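Local coordinates for protein putative leucoanthocyanidin reductase 1 (Vitis vinifera, PDB 3I6I) that reduces leucoanthocyanidins with NADPH as cofactor, a step of flavonoid metabolism that yields catechin-type flavan-3-ols, at residues I39-G44 with A62-G67. Numbering follows the deposited sequence.
Sequences ILARPG and AIIVYG. With NDP (NADPH dihydro-nicotinamide-adenine-dinucleotide phosphate), chain B.
Ile-39 to Ala-41 pair in parallel with Ile-64 to Tyr-66 at the margin of the Rossmann sheet, the second and third strands of its nucleotide-binding half. Helix 48-59 links the two strands, which makes this a beta-alpha-beta unit. Four backbone hydrogen bonds join them. Ile-39 N gives to Ile-63 O, and Ile-39 O takes Val-65 N at 3.0 Å in a nearly straight bond (175° at the hydrogen). Ala-41 repeats the pattern: its N reaches Val-65 O at 2.8 Å, and its O receives Gly-67 N.

On one face, Ala-41 CB lies 3.6 Å from Ile-64 CG2. Ile-64 CG2 also sits over one face of the Tyr-66 ring, offset toward the rim. Ile-39 CG1 meets Ala-62 CB at 3.8 Å. Phe-54 of helix 48-59 covers Ile-39 and Ala-41 here.

On the other face, Leu-40 CG, anti to the backbone N (chi1 -166°), lies beside Gly-67 O. Leu-40 CD1 touches Val-65 CG2 at 3.7 Å and Gly-67 N at 3.5 Å. CD2 comes near C2A of the adenine, and Ile-69 packs against the same side chain. An alanine here would probably open a gap between Val-65, Gly-67 and the adenine, and Val-65 CG2 would lose its contact with Leu-40 CD1.

Past the strand end, Arg-42 extends with CG anti to the backbone N and bends at chi3 (-53°). Its guanidinium presents an edge to the 2'-phosphate of NADPH. NE bonds O2X at 3.0 Å, and NH2 bonds O3X at 2.7 Å. This two-pronged grip is consistent with a preference for NADPH over NADH. A basic residue just after the second strand of the sheet, meeting the 2'-phosphate, is typical of NADP-binding Rossmann folds.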
ATOM      1  N   ILE A  39      -9.105  -3.197  15.778  1.00  5.45           N
ATOM      2  CA  ILE A  39      -7.832  -2.554  15.491  1.00  5.15           C
ATOM      3  C   ILE A  39      -6.806  -3.033  16.500  1.00  6.22           C
ATOM      4  O   ILE A  39      -7.002  -2.852  17.712  1.00  4.29           O
ATOM      5  CB  ILE A  39      -7.990  -1.017  15.609  1.00  8.21           C
ATOM      6  CG1 ILE A  39      -8.972  -0.496  14.525  1.00 12.96           C
ATOM      7  CG2 ILE A  39      -6.645  -0.297  15.572  1.00 13.27           C
ATOM      8  CD1 ILE A  39      -8.605  -0.838  13.135  1.00 10.23           C
ATOM      9  N   LEU A  40      -5.718  -3.630  16.013  1.00  4.21           N
ATOM     10  CA  LEU A  40      -4.668  -4.125  16.884  1.00  5.08           C
ATOM     11  C   LEU A  40      -3.794  -2.975  17.343  1.00  9.01           C
ATOM     12  O   LEU A  40      -3.364  -2.186  16.526  1.00 12.99           O
ATOM     13  CB  LEU A  40      -3.822  -5.179  16.154  1.00  6.77           C
ATOM     14  CG  LEU A  40      -2.856  -6.074  16.945  1.00 11.91           C
ATOM     15  CD1 LEU A  40      -3.611  -6.865  18.044  1.00 14.60           C
ATOM     16  CD2 LEU A  40      -2.189  -7.033  15.954  1.00 12.39           C
ATOM     17  N   ALA A  41      -3.571  -2.863  18.661  1.00  7.25           N
ATOM     18  CA  ALA A  41      -2.775  -1.795  19.250  1.00  4.58           C
ATOM     19  C   ALA A  41      -1.621  -2.382  20.066  1.00 10.89           C
ATOM     20  O   ALA A  41      -1.812  -3.339  20.820  1.00  6.52           O
ATOM     21  CB  ALA A  41      -3.656  -0.930  20.185  1.00  8.18           C
ATOM     22  N   ARG A  42      -0.434  -1.803  19.902  1.00 11.02           N
ATOM     23  CA  ARG A  42       0.715  -2.082  20.753  1.00 15.82           C
ATOM     24  C   ARG A  42       0.392  -1.584  22.147  1.00 13.88           C
ATOM     25  O   ARG A  42      -0.031  -0.439  22.307  1.00 11.78           O
ATOM     26  CB  ARG A  42       1.939  -1.322  20.223  1.00 19.22           C
ATOM     27  CG  ARG A  42       3.262  -1.564  20.941  1.00 21.37           C
ATOM     28  CD  ARG A  42       4.414  -0.802  20.245  1.00 24.82           C
ATOM     29  NE  ARG A  42       4.503  -1.091  18.807  1.00 23.03           N
ATOM     30  CZ  ARG A  42       5.161  -2.116  18.250  1.00 28.59           C
ATOM     31  NH1 ARG A  42       5.833  -2.999  18.989  1.00 30.28           N
ATOM     32  NH2 ARG A  42       5.143  -2.267  16.928  1.00 28.50           N
ATOM     33  N   PRO A  43       0.577  -2.433  23.171  1.00 15.63           N
ATOM     34  CA  PRO A  43       0.394  -1.964  24.547  1.00 18.35           C
ATOM     35  C   PRO A  43       1.328  -0.814  24.919  1.00 20.17           C
ATOM     36  O   PRO A  43       2.464  -0.778  24.454  1.00 20.64           O
ATOM     37  CB  PRO A  43       0.764  -3.189  25.386  1.00 19.48           C
ATOM     38  CG  PRO A  43       0.507  -4.355  24.504  1.00 19.39           C
ATOM     39  CD  PRO A  43       0.822  -3.884  23.107  1.00 18.73           C
ATOM     40  N   GLY A  44       0.846   0.114  25.741  1.00 20.91           N
ATOM     41  CA  GLY A  44       1.696   1.164  26.298  1.00 24.45           C
ATOM     42  C   GLY A  44       1.182   2.571  26.074  1.00 27.00           C
ATOM     43  O   GLY A  44       0.063   2.765  25.591  1.00 30.92           O
ATOM     44  N   ALA A  62     -14.671   1.499  16.068  1.00  3.52           N
ATOM     45  CA  ALA A  62     -13.588   0.501  16.111  1.00  6.54           C
ATOM     46  C   ALA A  62     -13.465  -0.108  17.498  1.00  7.27           C
ATOM     47  O   ALA A  62     -13.681   0.582  18.491  1.00  8.77           O
ATOM     48  CB  ALA A  62     -12.247   1.148  15.702  1.00  6.07           C
ATOM     49  N   ILE A  63     -13.130  -1.396  17.562  1.00  8.77           N
ATOM     50  CA  ILE A  63     -12.888  -2.066  18.846  1.00  9.09           C
ATOM     51  C   ILE A  63     -11.388  -2.268  18.937  1.00  7.99           C
ATOM     52  O   ILE A  63     -10.791  -2.938  18.087  1.00  7.77           O
ATOM     53  CB  ILE A  63     -13.602  -3.412  18.910  1.00  9.68           C
ATOM     54  CG1 ILE A  63     -15.118  -3.184  18.838  1.00 16.14           C
ATOM     55  CG2 ILE A  63     -13.203  -4.175  20.195  1.00  6.47           C
ATOM     56  CD1 ILE A  63     -15.897  -4.428  18.516  1.00 22.90           C
ATOM     57  N   ILE A  64     -10.765  -1.666  19.940  1.00  6.55           N
ATOM     58  CA  ILE A  64      -9.321  -1.815  20.105  1.00  7.55           C
ATOM     59  C   ILE A  64      -8.995  -3.119  20.851  1.00  6.43           C
ATOM     60  O   ILE A  64      -9.596  -3.419  21.892  1.00  8.91           O
ATOM     61  CB  ILE A  64      -8.691  -0.597  20.804  1.00 11.41           C
ATOM     62  CG1 ILE A  64      -8.947   0.672  19.975  1.00 16.36           C
ATOM     63  CG2 ILE A  64      -7.202  -0.795  20.943  1.00 12.36           C
ATOM     64  CD1 ILE A  64      -8.292   1.916  20.540  1.00 22.93           C
ATOM     65  N   VAL A  65      -8.055  -3.875  20.289  1.00  7.64           N
ATOM     66  CA  VAL A  65      -7.504  -5.103  20.870  1.00  6.26           C
ATOM     67  C   VAL A  65      -5.979  -4.989  20.972  1.00  7.18           C
ATOM     68  O   VAL A  65      -5.309  -4.453  20.094  1.00  7.47           O
ATOM     69  CB  VAL A  65      -7.901  -6.361  20.053  1.00  9.73           C
ATOM     70  CG1 VAL A  65      -9.421  -6.438  19.885  1.00 11.61           C
ATOM     71  CG2 VAL A  65      -7.252  -6.358  18.707  1.00  8.84           C
ATOM     72  N   TYR A  66      -5.421  -5.470  22.077  1.00  6.23           N
ATOM     73  CA  TYR A  66      -4.016  -5.251  22.354  1.00  6.86           C
ATOM     74  C   TYR A  66      -3.198  -6.463  22.007  1.00  7.58           C
ATOM     75  O   TYR A  66      -3.490  -7.562  22.463  1.00  9.18           O
ATOM     76  CB  TYR A  66      -3.833  -4.880  23.833  1.00  4.93           C
ATOM     77  CG  TYR A  66      -4.527  -3.576  24.132  1.00  9.49           C
ATOM     78  CD1 TYR A  66      -3.916  -2.358  23.817  1.00 10.54           C
ATOM     79  CD2 TYR A  66      -5.813  -3.553  24.652  1.00  7.57           C
ATOM     80  CE1 TYR A  66      -4.554  -1.153  24.057  1.00 11.16           C
ATOM     81  CE2 TYR A  66      -6.467  -2.345  24.898  1.00 17.69           C
ATOM     82  CZ  TYR A  66      -5.826  -1.148  24.602  1.00 16.96           C
ATOM     83  OH  TYR A  66      -6.460   0.051  24.835  1.00 25.10           O
ATOM     84  N   GLY A  67      -2.168  -6.268  21.200  1.00  9.45           N
ATOM     85  CA  GLY A  67      -1.221  -7.332  20.914  1.00  9.90           C
ATOM     86  C   GLY A  67      -0.277  -6.915  19.806  1.00 12.57           C
ATOM     87  O   GLY A  67      -0.349  -5.789  19.305  1.00 13.09           O
TER
HETATM   88  PA  NDP B 350       3.815   2.438   8.770  0.70 17.77           P
HETATM   89  O1A NDP B 350       5.206   2.352   9.351  0.70 18.61           O
HETATM   90  O2A NDP B 350       3.208   3.930   8.452  0.70 18.06           O
HETATM   91  O5B NDP B 350       2.674   1.717   9.648  0.70 21.52           O
HETATM   92  C5B NDP B 350       2.894   0.437  10.152  0.70 16.01           C
HETATM   93  C4B NDP B 350       1.834   0.044  11.109  0.70 19.65           C
HETATM   94  O4B NDP B 350       2.231  -1.336  11.467  0.70 22.25           O
HETATM   95  C3B NDP B 350       1.879   0.873  12.418  0.70 18.24           C
HETATM   96  O3B NDP B 350       0.552   1.055  12.981  0.70 19.64           O
HETATM   97  C2B NDP B 350       2.722   0.003  13.348  0.70 20.83           C
HETATM   98  O2B NDP B 350       2.362   0.253  14.707  0.70 22.58           O
HETATM   99  C1B NDP B 350       2.212  -1.379  12.945  0.70 17.39           C
HETATM  100  N9A NDP B 350       3.043  -2.515  13.342  0.70 16.47           N
HETATM  101  C8A NDP B 350       4.308  -2.716  12.972  0.70 16.15           C
HETATM  102  N7A NDP B 350       4.734  -3.869  13.494  0.70 14.54           N
HETATM  103  C5A NDP B 350       3.728  -4.413  14.187  0.70 16.37           C
HETATM  104  C6A NDP B 350       3.594  -5.585  14.933  0.70 21.88           C
HETATM  105  N6A NDP B 350       4.612  -6.441  15.041  0.70 22.81           N
HETATM  106  N1A NDP B 350       2.416  -5.842  15.534  0.70 17.31           N
HETATM  107  C2A NDP B 350       1.392  -5.001  15.403  0.70 21.11           C
HETATM  108  N3A NDP B 350       1.475  -3.874  14.685  0.70 20.11           N
HETATM  109  C4A NDP B 350       2.644  -3.560  14.081  0.70 15.60           C
HETATM  110  O3  NDP B 350       3.819   1.632   7.388  0.70 18.09           O
HETATM  111  PN  NDP B 350       3.354   2.103   5.892  0.70 19.12           P
HETATM  112  O1N NDP B 350       1.971   2.604   5.717  0.70 20.60           O
HETATM  113  O2N NDP B 350       4.547   3.007   5.406  0.70 23.46           O
HETATM  114  O5D NDP B 350       3.619   0.675   5.119  0.70 14.85           O
HETATM  115  C5D NDP B 350       2.583  -0.316   5.068  0.70 13.76           C
HETATM  116  C4D NDP B 350       2.755  -1.138   3.822  0.70 13.87           C
HETATM  117  O4D NDP B 350       2.419  -0.214   2.750  0.70 18.18           O
HETATM  118  C3D NDP B 350       4.155  -1.636   3.558  0.70 15.12           C
HETATM  119  O3D NDP B 350       4.068  -2.900   2.907  0.70 13.70           O
HETATM  120  C2D NDP B 350       4.683  -0.616   2.566  0.70 19.88           C
HETATM  121  O2D NDP B 350       5.591  -1.279   1.709  0.70 20.25           O
HETATM  122  C1D NDP B 350       3.441  -0.240   1.763  0.70 16.61           C
HETATM  123  N1N NDP B 350       3.386   1.183   1.270  0.70 17.02           N
HETATM  124  C2N NDP B 350       2.950   1.496  -0.041  0.70 19.59           C
HETATM  125  C3N NDP B 350       3.243   2.678  -0.580  0.70 21.35           C
HETATM  126  C7N NDP B 350       2.736   3.018  -1.994  0.70 25.66           C
HETATM  127  O7N NDP B 350       2.022   2.225  -2.619  0.70 25.29           O
HETATM  128  N7N NDP B 350       3.038   4.221  -2.452  0.70 17.03           N
HETATM  129  C4N NDP B 350       4.073   3.691   0.224  0.70 19.95           C
HETATM  130  C5N NDP B 350       3.944   3.441   1.723  0.70 22.29           C
HETATM  131  C6N NDP B 350       3.553   2.259   2.181  0.70 22.28           C
HETATM  132  P2B NDP B 350       3.496   0.982  15.708  0.70 25.19           P
HETATM  133  O1X NDP B 350       3.710   2.388  15.274  0.70 29.55           O
HETATM  134  O2X NDP B 350       2.886   0.766  17.160  0.70 26.92           O
HETATM  135  O3X NDP B 350       4.813   0.111  15.588  0.70 26.27           O